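Local coordinates for protein trehalose-6-phosphate phosphatase (Cryptococcus neoformans, PDB 5DX9) that belongs to the trehalose-phosphatase family of the HAD clan and is modelled with a magnesium ion and a glycan bound in its pocket, at residues Ala18-Leu23 and Lys59-Leu64; Ala107-Trp112 and Arg169-Val174; Leu197-Pro202 and Ala256-Val261. All blocks are in the same frame, centred on the assembly; numbering follows the deposited sequence.

Contact 1 of 3, residues Ala18-Leu23 and Lys59-Leu64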
loop_
_atom_site.group_PDB
_atom_site.type_symbol
_atom_site.label_atom_id
_atom_site.label_comp_id
_atom_site.label_asym_id
_atom_site.label_seq_id
_atom_site.Cartn_x
_atom_site.Cartn_y
_atom_site.Cartn_z
ATOM N N ALA A 18 14.088 2.668 18.656
ATOM C CA ALA A 18 14.307 1.702 17.582
ATOM C C ALA A 18 15.654 1.864 16.880
ATOM O O ALA A 18 16.149 2.978 16.699
ATOM C CB ALA A 18 13.177 1.797 16.562
ATOM N N ASN A 19 16.237 0.737 16.482
ATOM C CA ASN A 19 17.488 0.729 15.731
ATOM C C ASN A 19 17.248 0.858 14.230
ATOM O O ASN A 19 17.891 1.663 13.558
ATOM C CB ASN A 19 18.278 -0.546 16.026
ATOM C CG ASN A 19 18.727 -0.628 17.474
ATOM O OD1 ASN A 19 19.132 0.375 18.069
ATOM N ND2 ASN A 19 18.653 -1.824 18.050
ATOM N N LYS A 20 16.320 0.057 13.711
ATOM C CA LYS A 20 15.944 0.141 12.303
ATOM C C LYS A 20 14.428 0.158 12.147
ATOM O O LYS A 20 13.731 -0.734 12.630
ATOM C CB LYS A 20 16.545 -1.018 11.509
ATOM C CG LYS A 20 16.616 -0.748 10.017
ATOM C CD LYS A 20 18.006 -1.030 9.477
ATOM C CE LYS A 20 18.253 -0.300 8.171
ATOM N NZ LYS A 20 18.304 1.177 8.377
ATOM N N ARG A 21 13.921 1.174 11.457
ATOM C CA ARG A 21 12.483 1.398 11.378
ATOM C C ARG A 21 11.933 1.260 9.957
ATOM O O ARG A 21 12.405 1.913 9.026
ATOM C CB ARG A 21 12.151 2.782 11.941
ATOM C CG ARG A 21 12.643 2.980 13.371
ATOM C CD ARG A 21 12.226 4.325 13.932
ATOM N NE ARG A 21 12.979 5.417 13.327
ATOM C CZ ARG A 21 13.899 6.134 13.964
ATOM N NH1 ARG A 21 14.175 5.884 15.238
ATOM N NH2 ARG A 21 14.537 7.108 13.327
ATOM N N LEU A 22 10.936 0.394 9.805
ATOM C CA LEU A 22 10.234 0.231 8.537
ATOM C C LEU A 22 8.982 1.103 8.530
ATOM O O LEU A 22 8.048 0.866 9.297
ATOM C CB LEU A 22 9.875 -1.239 8.307
ATOM C CG LEU A 22 9.435 -1.656 6.901
ATOM C CD1 LEU A 22 10.483 -1.269 5.868
ATOM C CD2 LEU A 22 9.164 -3.153 6.852
ATOM N N LEU A 23 8.971 2.120 7.675
ATOM C CA LEU A 23 7.863 3.068 7.641
ATOM C C LEU A 23 7.116 2.997 6.311
ATOM O O LEU A 23 7.643 3.382 5.266
ATOM C CB LEU A 23 8.367 4.491 7.892
ATOM C CG LEU A 23 9.171 4.707 9.177
ATOM C CD1 LEU A 23 9.570 6.179 9.330
ATOM C CD2 LEU A 23 8.390 4.216 10.389
ATOM N N LYS A 59 18.284 5.406 9.788
ATOM C CA LYS A 59 17.637 4.381 10.599
ATOM C C LYS A 59 16.320 3.930 9.969
ATOM O O LYS A 59 15.807 2.851 10.273
ATOM C CB LYS A 59 17.397 4.901 12.020
ATOM C CG LYS A 59 18.644 4.912 12.895
ATOM C CD LYS A 59 18.455 5.760 14.147
ATOM C CE LYS A 59 19.116 7.128 13.998
ATOM N NZ LYS A 59 19.003 7.951 15.240
ATOM N N ASN A 60 15.787 4.761 9.079
ATOM C CA ASN A 60 14.492 4.498 8.459
ATOM C C ASN A 60 14.577 3.859 7.075
ATOM O O ASN A 60 15.443 4.200 6.268
ATOM C CB ASN A 60 13.691 5.797 8.357
ATOM C CG ASN A 60 13.238 6.307 9.708
ATOM O OD1 ASN A 60 13.080 5.536 10.652
ATOM N ND2 ASN A 60 13.023 7.613 9.805
ATOM N N VAL A 61 13.672 2.922 6.816
ATOM C CA VAL A 61 13.422 2.442 5.460
ATOM C C VAL A 61 12.003 2.832 5.078
ATOM O O VAL A 61 11.038 2.259 5.584
ATOM C CB VAL A 61 13.602 0.927 5.332
ATOM C CG1 VAL A 61 12.991 0.431 4.027
ATOM C CG2 VAL A 61 15.075 0.568 5.411
ATOM N N VAL A 62 11.882 3.814 4.193
ATOM C CA VAL A 62 10.593 4.430 3.909
ATOM C C VAL A 62 10.073 4.079 2.517
ATOM O O VAL A 62 10.780 4.221 1.519
ATOM C CB VAL A 62 10.678 5.958 4.039
ATOM C CG1 VAL A 62 9.287 6.569 4.045
ATOM C CG2 VAL A 62 11.439 6.332 5.304
ATOM N N TYR A 63 8.825 3.624 2.465
ATOM C CA TYR A 63 8.189 3.244 1.212
ATOM C C TYR A 63 6.796 3.841 1.105
ATOM O O TYR A 63 6.105 4.014 2.109
ATOM C CB TYR A 63 8.085 1.722 1.090
ATOM C CG TYR A 63 9.269 1.038 0.447
ATOM C CD1 TYR A 63 9.196 0.564 -0.856
ATOM C CD2 TYR A 63 10.453 0.849 1.146
ATOM C CE1 TYR A 63 10.270 -0.072 -1.447
ATOM C CE2 TYR A 63 11.533 0.215 0.563
ATOM C CZ TYR A 63 11.438 -0.244 -0.734
ATOM O OH TYR A 63 12.510 -0.879 -1.323
ATOM N N LEU A 64 6.392 4.157 -0.118
ATOM C CA LEU A 64 4.988 4.383 -0.412
ATOM C C LEU A 64 4.452 3.119 -1.069
ATOM O O LEU A 64 5.081 2.571 -1.973
ATOM C CB LEU A 64 4.790 5.596 -1.322
ATOM C CG LEU A 64 5.278 6.948 -0.799
ATOM C CD1 LEU A 64 4.819 8.064 -1.725
ATOM C CD2 LEU A 64 4.793 7.192 0.619
#
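Arg21 NE gives its hydrogen to Asn60 OD1 at 2.7 Å, and the donor lies in the carbonyl plane of the amide, on a lone pair. The two flat groups are well twisted, the guanidinium and amide planes standing 59° apart. The arginine chain bends at chi3, with NE turned -72° from CB, and the bend brings NE to OD1. Lys59 CB lies over one face of the guanidinium, offset toward its rim and 3.8 Å from NH2. The main partner of that charge is elsewhere: NH2 makes a salt bridge to Asp57, while Tyr15 makes a cation-pi contact with the guanidinium and its hydroxyl, with Leu54 O, takes up Asn60 ND2. Both side chains are buried, so these neighbours satisfy polar atoms inside the fold.

The backbones beneath them run parallel, 4.7 Å apart at the strand axes. Strand 21-25, helix 45-56 and strand 60-65 form a beta-alpha-beta unit of the Rossmann-like HAD core, and the first strand leads directly to the magnesium ligands Asn26 and Asp28. Lys59 O accepts from Arg21 N, and Arg21 O accepts from Val61 N at 2.7 Å; Val61 O then receives Leu23 N, and Leu23 O receives Tyr63 N at 3.0 Å.

The face carrying Leu22 and Val61 is apolar: Leu22 CD1 meets Val61 CG1 at 3.5 Å, and Leu22 also touches Met198 of helix 190-200. On the face shared with Arg21, Val62 packs loosely by Leu23, whose CD1 rests 3.7 Å from Asn60 CG, against the amide carbon that carries OD1.

Contact 2 of 3, residues Ala107-Trp112 and Arg169-Val174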
loop_
_atom_site.group_PDB
_atom_site.type_symbol
_atom_site.label_atom_id
_atom_site.label_comp_id
_atom_site.label_asym_id
_atom_site.label_seq_id
_atom_site.Cartn_x
_atom_site.Cartn_y
_atom_site.Cartn_z
ATOM N N ALA A 107 6.049 -12.447 -15.132
ATOM C CA ALA A 107 5.743 -13.870 -15.242
ATOM C C ALA A 107 4.244 -14.158 -15.178
ATOM O O ALA A 107 3.830 -15.316 -15.099
ATOM C CB ALA A 107 6.470 -14.644 -14.149
ATOM N N LEU A 108 3.432 -13.107 -15.220
ATOM C CA LEU A 108 1.987 -13.263 -15.086
ATOM C C LEU A 108 1.260 -13.075 -16.418
ATOM O O LEU A 108 1.736 -12.366 -17.305
ATOM C CB LEU A 108 1.443 -12.277 -14.050
ATOM C CG LEU A 108 2.062 -12.367 -12.654
ATOM C CD1 LEU A 108 1.551 -11.243 -11.765
ATOM C CD2 LEU A 108 1.772 -13.722 -12.033
ATOM N N ASP A 109 0.104 -13.719 -16.542
ATOM C CA ASP A 109 -0.732 -13.605 -17.733
ATOM C C ASP A 109 -1.511 -12.292 -17.707
ATOM O O ASP A 109 -2.401 -12.104 -16.877
ATOM C CB ASP A 109 -1.686 -14.802 -17.825
ATOM C CG ASP A 109 -2.662 -14.690 -18.983
ATOM O OD1 ASP A 109 -2.322 -14.037 -19.993
ATOM O OD2 ASP A 109 -3.772 -15.259 -18.879
HETATM N N MSE A 110 -1.175 -11.387 -18.621
HETATM C CA MSE A 110 -1.754 -10.047 -18.614
HETATM C C MSE A 110 -2.698 -9.799 -19.790
HETATM O O MSE A 110 -3.038 -8.653 -20.093
HETATM C CB MSE A 110 -0.640 -8.996 -18.615
HETATM C CG MSE A 110 0.337 -9.122 -17.451
HETATM SE SE MSE A 110 -0.460 -8.651 -15.726
HETATM C CE MSE A 110 -0.702 -6.738 -16.032
ATOM N N SER A 111 -3.130 -10.873 -20.442
ATOM C CA SER A 111 -3.972 -10.750 -21.632
ATOM C C SER A 111 -5.368 -10.210 -21.313
ATOM O O SER A 111 -6.150 -9.911 -22.220
ATOM C CB SER A 111 -4.087 -12.101 -22.338
ATOM O OG SER A 111 -4.575 -13.097 -21.457
ATOM N N TRP A 112 -5.667 -10.072 -20.025
ATOM C CA TRP A 112 -6.983 -9.626 -19.580
ATOM C C TRP A 112 -7.190 -8.117 -19.728
ATOM O O TRP A 112 -8.317 -7.630 -19.643
ATOM C CB TRP A 112 -7.207 -10.031 -18.117
ATOM C CG TRP A 112 -6.153 -9.501 -17.166
ATOM C CD1 TRP A 112 -5.065 -10.178 -16.684
ATOM C CD2 TRP A 112 -6.091 -8.187 -16.591
ATOM N NE1 TRP A 112 -4.333 -9.368 -15.848
ATOM C CE2 TRP A 112 -4.941 -8.142 -15.772
ATOM C CE3 TRP A 112 -6.895 -7.045 -16.687
ATOM C CZ2 TRP A 112 -4.576 -7.001 -15.056
ATOM C CZ3 TRP A 112 -6.528 -5.911 -15.975
ATOM C CH2 TRP A 112 -5.380 -5.901 -15.168
ATOM N N ARG A 169 -12.524 -16.558 -15.015
ATOM C CA ARG A 169 -11.702 -17.193 -16.040
ATOM C C ARG A 169 -10.423 -16.423 -16.346
ATOM O O ARG A 169 -9.724 -16.730 -17.311
ATOM C CB ARG A 169 -12.512 -17.390 -17.326
ATOM C CG ARG A 169 -13.222 -16.147 -17.845
ATOM C CD ARG A 169 -14.150 -16.509 -19.003
ATOM N NE ARG A 169 -14.960 -15.379 -19.450
ATOM C CZ ARG A 169 -14.621 -14.556 -20.438
ATOM N NH1 ARG A 169 -13.478 -14.730 -21.089
ATOM N NH2 ARG A 169 -15.426 -13.556 -20.776
ATOM N N ARG A 170 -10.113 -15.433 -15.519
ATOM C CA ARG A 170 -8.897 -14.653 -15.702
ATOM C C ARG A 170 -8.174 -14.466 -14.373
ATOM O O ARG A 170 -8.812 -14.352 -13.329
ATOM C CB ARG A 170 -9.220 -13.293 -16.327
ATOM C CG ARG A 170 -9.896 -13.373 -17.692
ATOM C CD ARG A 170 -8.984 -14.002 -18.739
ATOM N NE ARG A 170 -9.534 -13.886 -20.089
ATOM C CZ ARG A 170 -10.230 -14.839 -20.706
ATOM N NH1 ARG A 170 -10.464 -15.997 -20.099
ATOM N NH2 ARG A 170 -10.690 -14.640 -21.933
ATOM N N PRO A 171 -6.832 -14.450 -14.408
ATOM C CA PRO A 171 -6.008 -14.246 -13.214
ATOM C C PRO A 171 -6.047 -12.798 -12.744
ATOM O O PRO A 171 -5.011 -12.133 -12.696
ATOM C CB PRO A 171 -4.607 -14.630 -13.689
ATOM C CG PRO A 171 -4.620 -14.305 -15.137
ATOM C CD PRO A 171 -6.009 -14.638 -15.615
ATOM N N ILE A 172 -7.237 -12.325 -12.395
ATOM C CA ILE A 172 -7.423 -10.942 -11.980
ATOM C C ILE A 172 -8.126 -10.849 -10.635
ATOM O O ILE A 172 -8.773 -11.798 -10.195
ATOM C CB ILE A 172 -8.258 -10.147 -13.003
ATOM C CG1 ILE A 172 -9.702 -10.655 -13.006
ATOM C CG2 ILE A 172 -7.639 -10.228 -14.391
ATOM C CD1 ILE A 172 -10.602 -9.976 -14.022
ATOM N N GLU A 173 -7.996 -9.697 -9.990
ATOM C CA GLU A 173 -8.834 -9.369 -8.846
ATOM C C GLU A 173 -9.572 -8.076 -9.151
ATOM O O GLU A 173 -8.987 -7.122 -9.662
ATOM C CB GLU A 173 -8.016 -9.229 -7.558
ATOM C CG GLU A 173 -8.878 -9.094 -6.298
ATOM C CD GLU A 173 -9.831 -10.267 -6.109
ATOM O OE1 GLU A 173 -9.369 -11.428 -6.154
ATOM O OE2 GLU A 173 -11.045 -10.033 -5.925
ATOM N N VAL A 174 -10.861 -8.055 -8.842
ATOM C CA VAL A 174 -11.681 -6.884 -9.092
ATOM C C VAL A 174 -11.870 -6.103 -7.807
ATOM O O VAL A 174 -12.452 -6.601 -6.843
ATOM C CB VAL A 174 -13.046 -7.264 -9.673
ATOM C CG1 VAL A 174 -13.929 -6.030 -9.811
ATOM C CG2 VAL A 174 -12.864 -7.959 -11.011
#
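Asp109 faces Pro171 with their CA atoms 7.0 Å apart, and Trp112 faces Arg170 at 6.6 Å between CA atoms, so the loop before helix 112-125 skirts the start of strand 172-177 without pairing with it. That strand is an outermost one of the four-stranded antiparallel sheet, which together with helices 112-125 and 148-166 is consistent with the inserted cap of a HAD-clan protein. Just ahead of it the chain makes an inverse gamma turn centred on Pro171, closed by a weak bond from Ile172 N to Arg170 O.

The side chains meet mainly through Trp112 and Ile172. CG2 of Ile172 stands over one face of the indole, 3.3 Å from the centroid of the five-membered ring and 14° off its normal, a CH-pi contact. The approach is very close for carbon, so its exact depth is doubtful, though the side from which the methyl comes is not. Met110 O lies over the opposite face of the indole, toward its rim. Val183 of the neighbouring strand touches both Trp112 and Ile172.

Arg170 adds its CB against Trp112 CB, while its guanidinium bonds Arg169 O through NH1 and forms a salt bridge with Glu115, tying the turn to helix 112-125.

On the outer side, Asp109 OD1 accepts from Ser111 N, which makes an Asx turn, and also from Ser111 OG, which comes from the same face of the carboxylate. Pro171 CG lies 3.6 Å from Asp109 O.

Contact 3 of 3, residues Leu197-Pro202 and Ala256-Val261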
loop_
_atom_site.group_PDB
_atom_site.type_symbol
_atom_site.label_atom_id
_atom_site.label_comp_id
_atom_site.label_asym_id
_atom_site.label_seq_id
_atom_site.Cartn_x
_atom_site.Cartn_y
_atom_site.Cartn_z
ATOM N N LEU A 197 9.484 -6.517 1.846
ATOM C CA LEU A 197 10.241 -5.530 2.607
ATOM C C LEU A 197 10.688 -6.066 3.966
ATOM O O LEU A 197 11.791 -5.766 4.421
ATOM C CB LEU A 197 9.419 -4.255 2.798
ATOM C CG LEU A 197 9.052 -3.516 1.512
ATOM C CD1 LEU A 197 8.605 -2.100 1.821
ATOM C CD2 LEU A 197 10.225 -3.518 0.551
HETATM N N MSE A 198 9.834 -6.848 4.621
HETATM C CA MSE A 198 10.210 -7.453 5.896
HETATM C C MSE A 198 11.332 -8.473 5.706
HETATM O O MSE A 198 12.265 -8.531 6.506
HETATM C CB MSE A 198 8.999 -8.107 6.571
HETATM C CG MSE A 198 8.092 -7.118 7.298
HETATM SE SE MSE A 198 6.561 -7.938 8.207
HETATM C CE MSE A 198 5.701 -8.794 6.675
ATOM N N TYR A 199 11.243 -9.266 4.642
ATOM C CA TYR A 199 12.281 -10.247 4.348
ATOM C C TYR A 199 13.612 -9.558 4.073
ATOM O O TYR A 199 14.666 -10.044 4.478
ATOM C CB TYR A 199 11.889 -11.124 3.157
ATOM C CG TYR A 199 12.944 -12.146 2.797
ATOM C CD1 TYR A 199 12.962 -13.395 3.401
ATOM C CD2 TYR A 199 13.933 -11.856 1.864
ATOM C CE1 TYR A 199 13.927 -14.330 3.084
ATOM C CE2 TYR A 199 14.904 -12.787 1.540
ATOM C CZ TYR A 199 14.896 -14.022 2.154
ATOM O OH TYR A 199 15.856 -14.956 1.838
ATOM N N GLU A 200 13.555 -8.420 3.388
ATOM C CA GLU A 200 14.755 -7.660 3.061
ATOM C C GLU A 200 15.403 -7.048 4.296
ATOM O O GLU A 200 16.616 -6.854 4.333
ATOM C CB GLU A 200 14.436 -6.546 2.066
ATOM C CG GLU A 200 14.091 -7.000 0.665
ATOM C CD GLU A 200 13.822 -5.824 -0.256
ATOM O OE1 GLU A 200 13.269 -6.035 -1.356
ATOM O OE2 GLU A 200 14.164 -4.682 0.128
ATOM N N ASN A 201 14.589 -6.735 5.299
ATOM C CA ASN A 201 15.069 -6.003 6.466
ATOM C C ASN A 201 14.740 -6.700 7.775
ATOM O O ASN A 201 13.909 -6.223 8.549
ATOM C CB ASN A 201 14.487 -4.594 6.470
ATOM C CG ASN A 201 14.798 -3.836 5.198
ATOM O OD1 ASN A 201 14.080 -3.953 4.203
ATOM N ND2 ASN A 201 15.875 -3.060 5.218
ATOM N N PRO A 202 15.408 -7.832 8.030
ATOM C CA PRO A 202 15.177 -8.686 9.200
ATOM C C PRO A 202 15.584 -8.021 10.508
ATOM O O PRO A 202 15.315 -8.566 11.577
ATOM C CB PRO A 202 16.063 -9.911 8.926
ATOM C CG PRO A 202 16.419 -9.834 7.477
ATOM C CD PRO A 202 16.446 -8.382 7.145
ATOM N N ALA A 256 16.743 -20.783 -5.127
ATOM C CA ALA A 256 17.162 -21.965 -4.386
ATOM C C ALA A 256 18.232 -21.634 -3.348
ATOM O O ALA A 256 18.485 -22.418 -2.433
ATOM C CB ALA A 256 17.669 -23.030 -5.346
ATOM N N GLU A 257 18.852 -20.467 -3.488
ATOM C CA GLU A 257 19.944 -20.078 -2.605
ATOM C C GLU A 257 19.455 -19.234 -1.431
ATOM O O GLU A 257 20.121 -19.153 -0.400
ATOM C CB GLU A 257 21.016 -19.315 -3.388
ATOM C CG GLU A 257 22.384 -19.293 -2.716
ATOM C CD GLU A 257 22.924 -17.886 -2.509
ATOM O OE1 GLU A 257 24.154 -17.740 -2.337
ATOM O OE2 GLU A 257 22.118 -16.929 -2.512
ATOM N N LEU A 258 18.291 -18.608 -1.589
ATOM C CA LEU A 258 17.746 -17.731 -0.556
ATOM C C LEU A 258 17.375 -18.502 0.704
ATOM O O LEU A 258 16.598 -19.457 0.650
ATOM C CB LEU A 258 16.526 -16.972 -1.081
ATOM C CG LEU A 258 16.806 -15.675 -1.844
ATOM C CD1 LEU A 258 17.742 -15.927 -3.009
ATOM C CD2 LEU A 258 15.515 -15.033 -2.323
ATOM N N PRO A 259 17.936 -18.083 1.847
ATOM C CA PRO A 259 17.703 -18.712 3.148
ATOM C C PRO A 259 16.468 -18.170 3.854
ATOM O O PRO A 259 15.959 -17.109 3.489
ATOM C CB PRO A 259 18.963 -18.346 3.927
ATOM C CG PRO A 259 19.308 -16.988 3.407
ATOM C CD PRO A 259 18.921 -16.991 1.940
ATOM N N ASP A 260 15.991 -18.904 4.855
ATOM C CA ASP A 260 14.971 -18.388 5.755
ATOM C C ASP A 260 15.623 -17.360 6.664
ATOM O O ASP A 260 16.799 -17.488 7.004
ATOM C CB ASP A 260 14.338 -19.511 6.578
ATOM C CG ASP A 260 13.556 -20.488 5.726
ATOM O OD1 ASP A 260 13.721 -20.465 4.489
ATOM O OD2 ASP A 260 12.777 -21.282 6.293
ATOM N N VAL A 261 14.873 -16.339 7.056
ATOM C CA VAL A 261 15.436 -15.300 7.907
ATOM C C VAL A 261 14.734 -15.231 9.259
ATOM O O VAL A 261 13.544 -15.532 9.370
ATOM C CB VAL A 261 15.363 -13.920 7.231
ATOM C CG1 VAL A 261 13.968 -13.340 7.363
ATOM C CG2 VAL A 261 16.380 -12.982 7.845
#
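Tyr199 reaches from the last turn of helix 190-200 to the loop 256-261, and its hydroxyl donates to Pro259 O at 2.7 Å. The helix flanks the central sheet of the HAD core; the loop leads into strand 261-263, which pairs antiparallel with strand 238-240, so the contact joins the core to that short two-stranded sheet.

The closer-packed part is carried by Tyr199, Pro202 and Val261. Tyr199 CG is set anti to the backbone N (chi1 179°), and the hydroxyl at the end of the ring meets the loop. Pro259 O lies in the plane of the ring, at its edge, and the bond also falls in the carbonyl's own plane, with a C=O...OH angle of 151°. Val261 CG1 lies 4.1 Å from Tyr199 CD1, in ordinary van der Waals contact. The other valine methyl, CG2, is modelled too close to the Pro202 ring, and that spacing is doubtful; only the broad apposition of proline and valine can be relied on, their side chains crossing at about a right angle. Met240, Pro242 and Pro243 touch the tyrosine as well, and Pro202 O accepts from Thr264 OG1, just beyond strand 261-263.

Toward solvent the contact is looser. None of the touching residues is fully buried, and Pro259 is exposed. Leu258 CB approaches the phenol oxygen to 3.6 Å, its side chain crossing the tyrosine at a slant, while the exposed proline ring touches that oxygen through one carbon, Pro259 CD lying 3.7 Å from Tyr199 OH.

Contacts 1 and 3 touch through the end of helix 190-200, their centres 17 Å apart. They meet where that helix packs on the sheet: Tyr63 CG lies 3.5 Å from Leu197 CD1, and Leu22 CD2 lies 4.1 Å from Met198 CG. Contact 2 is remote from both, its centre 33 Å from that of contact 1 and 27 Å from that of contact 3, and it sits across the chain's centre from contact 1. The bound 6-O-phosphono-alpha-D-glucopyranose is about 12 Å from the side chain of Tyr63 and about 11 Å from that of Trp112, while the magnesium ion is about 14 Å from the side chain of Tyr63.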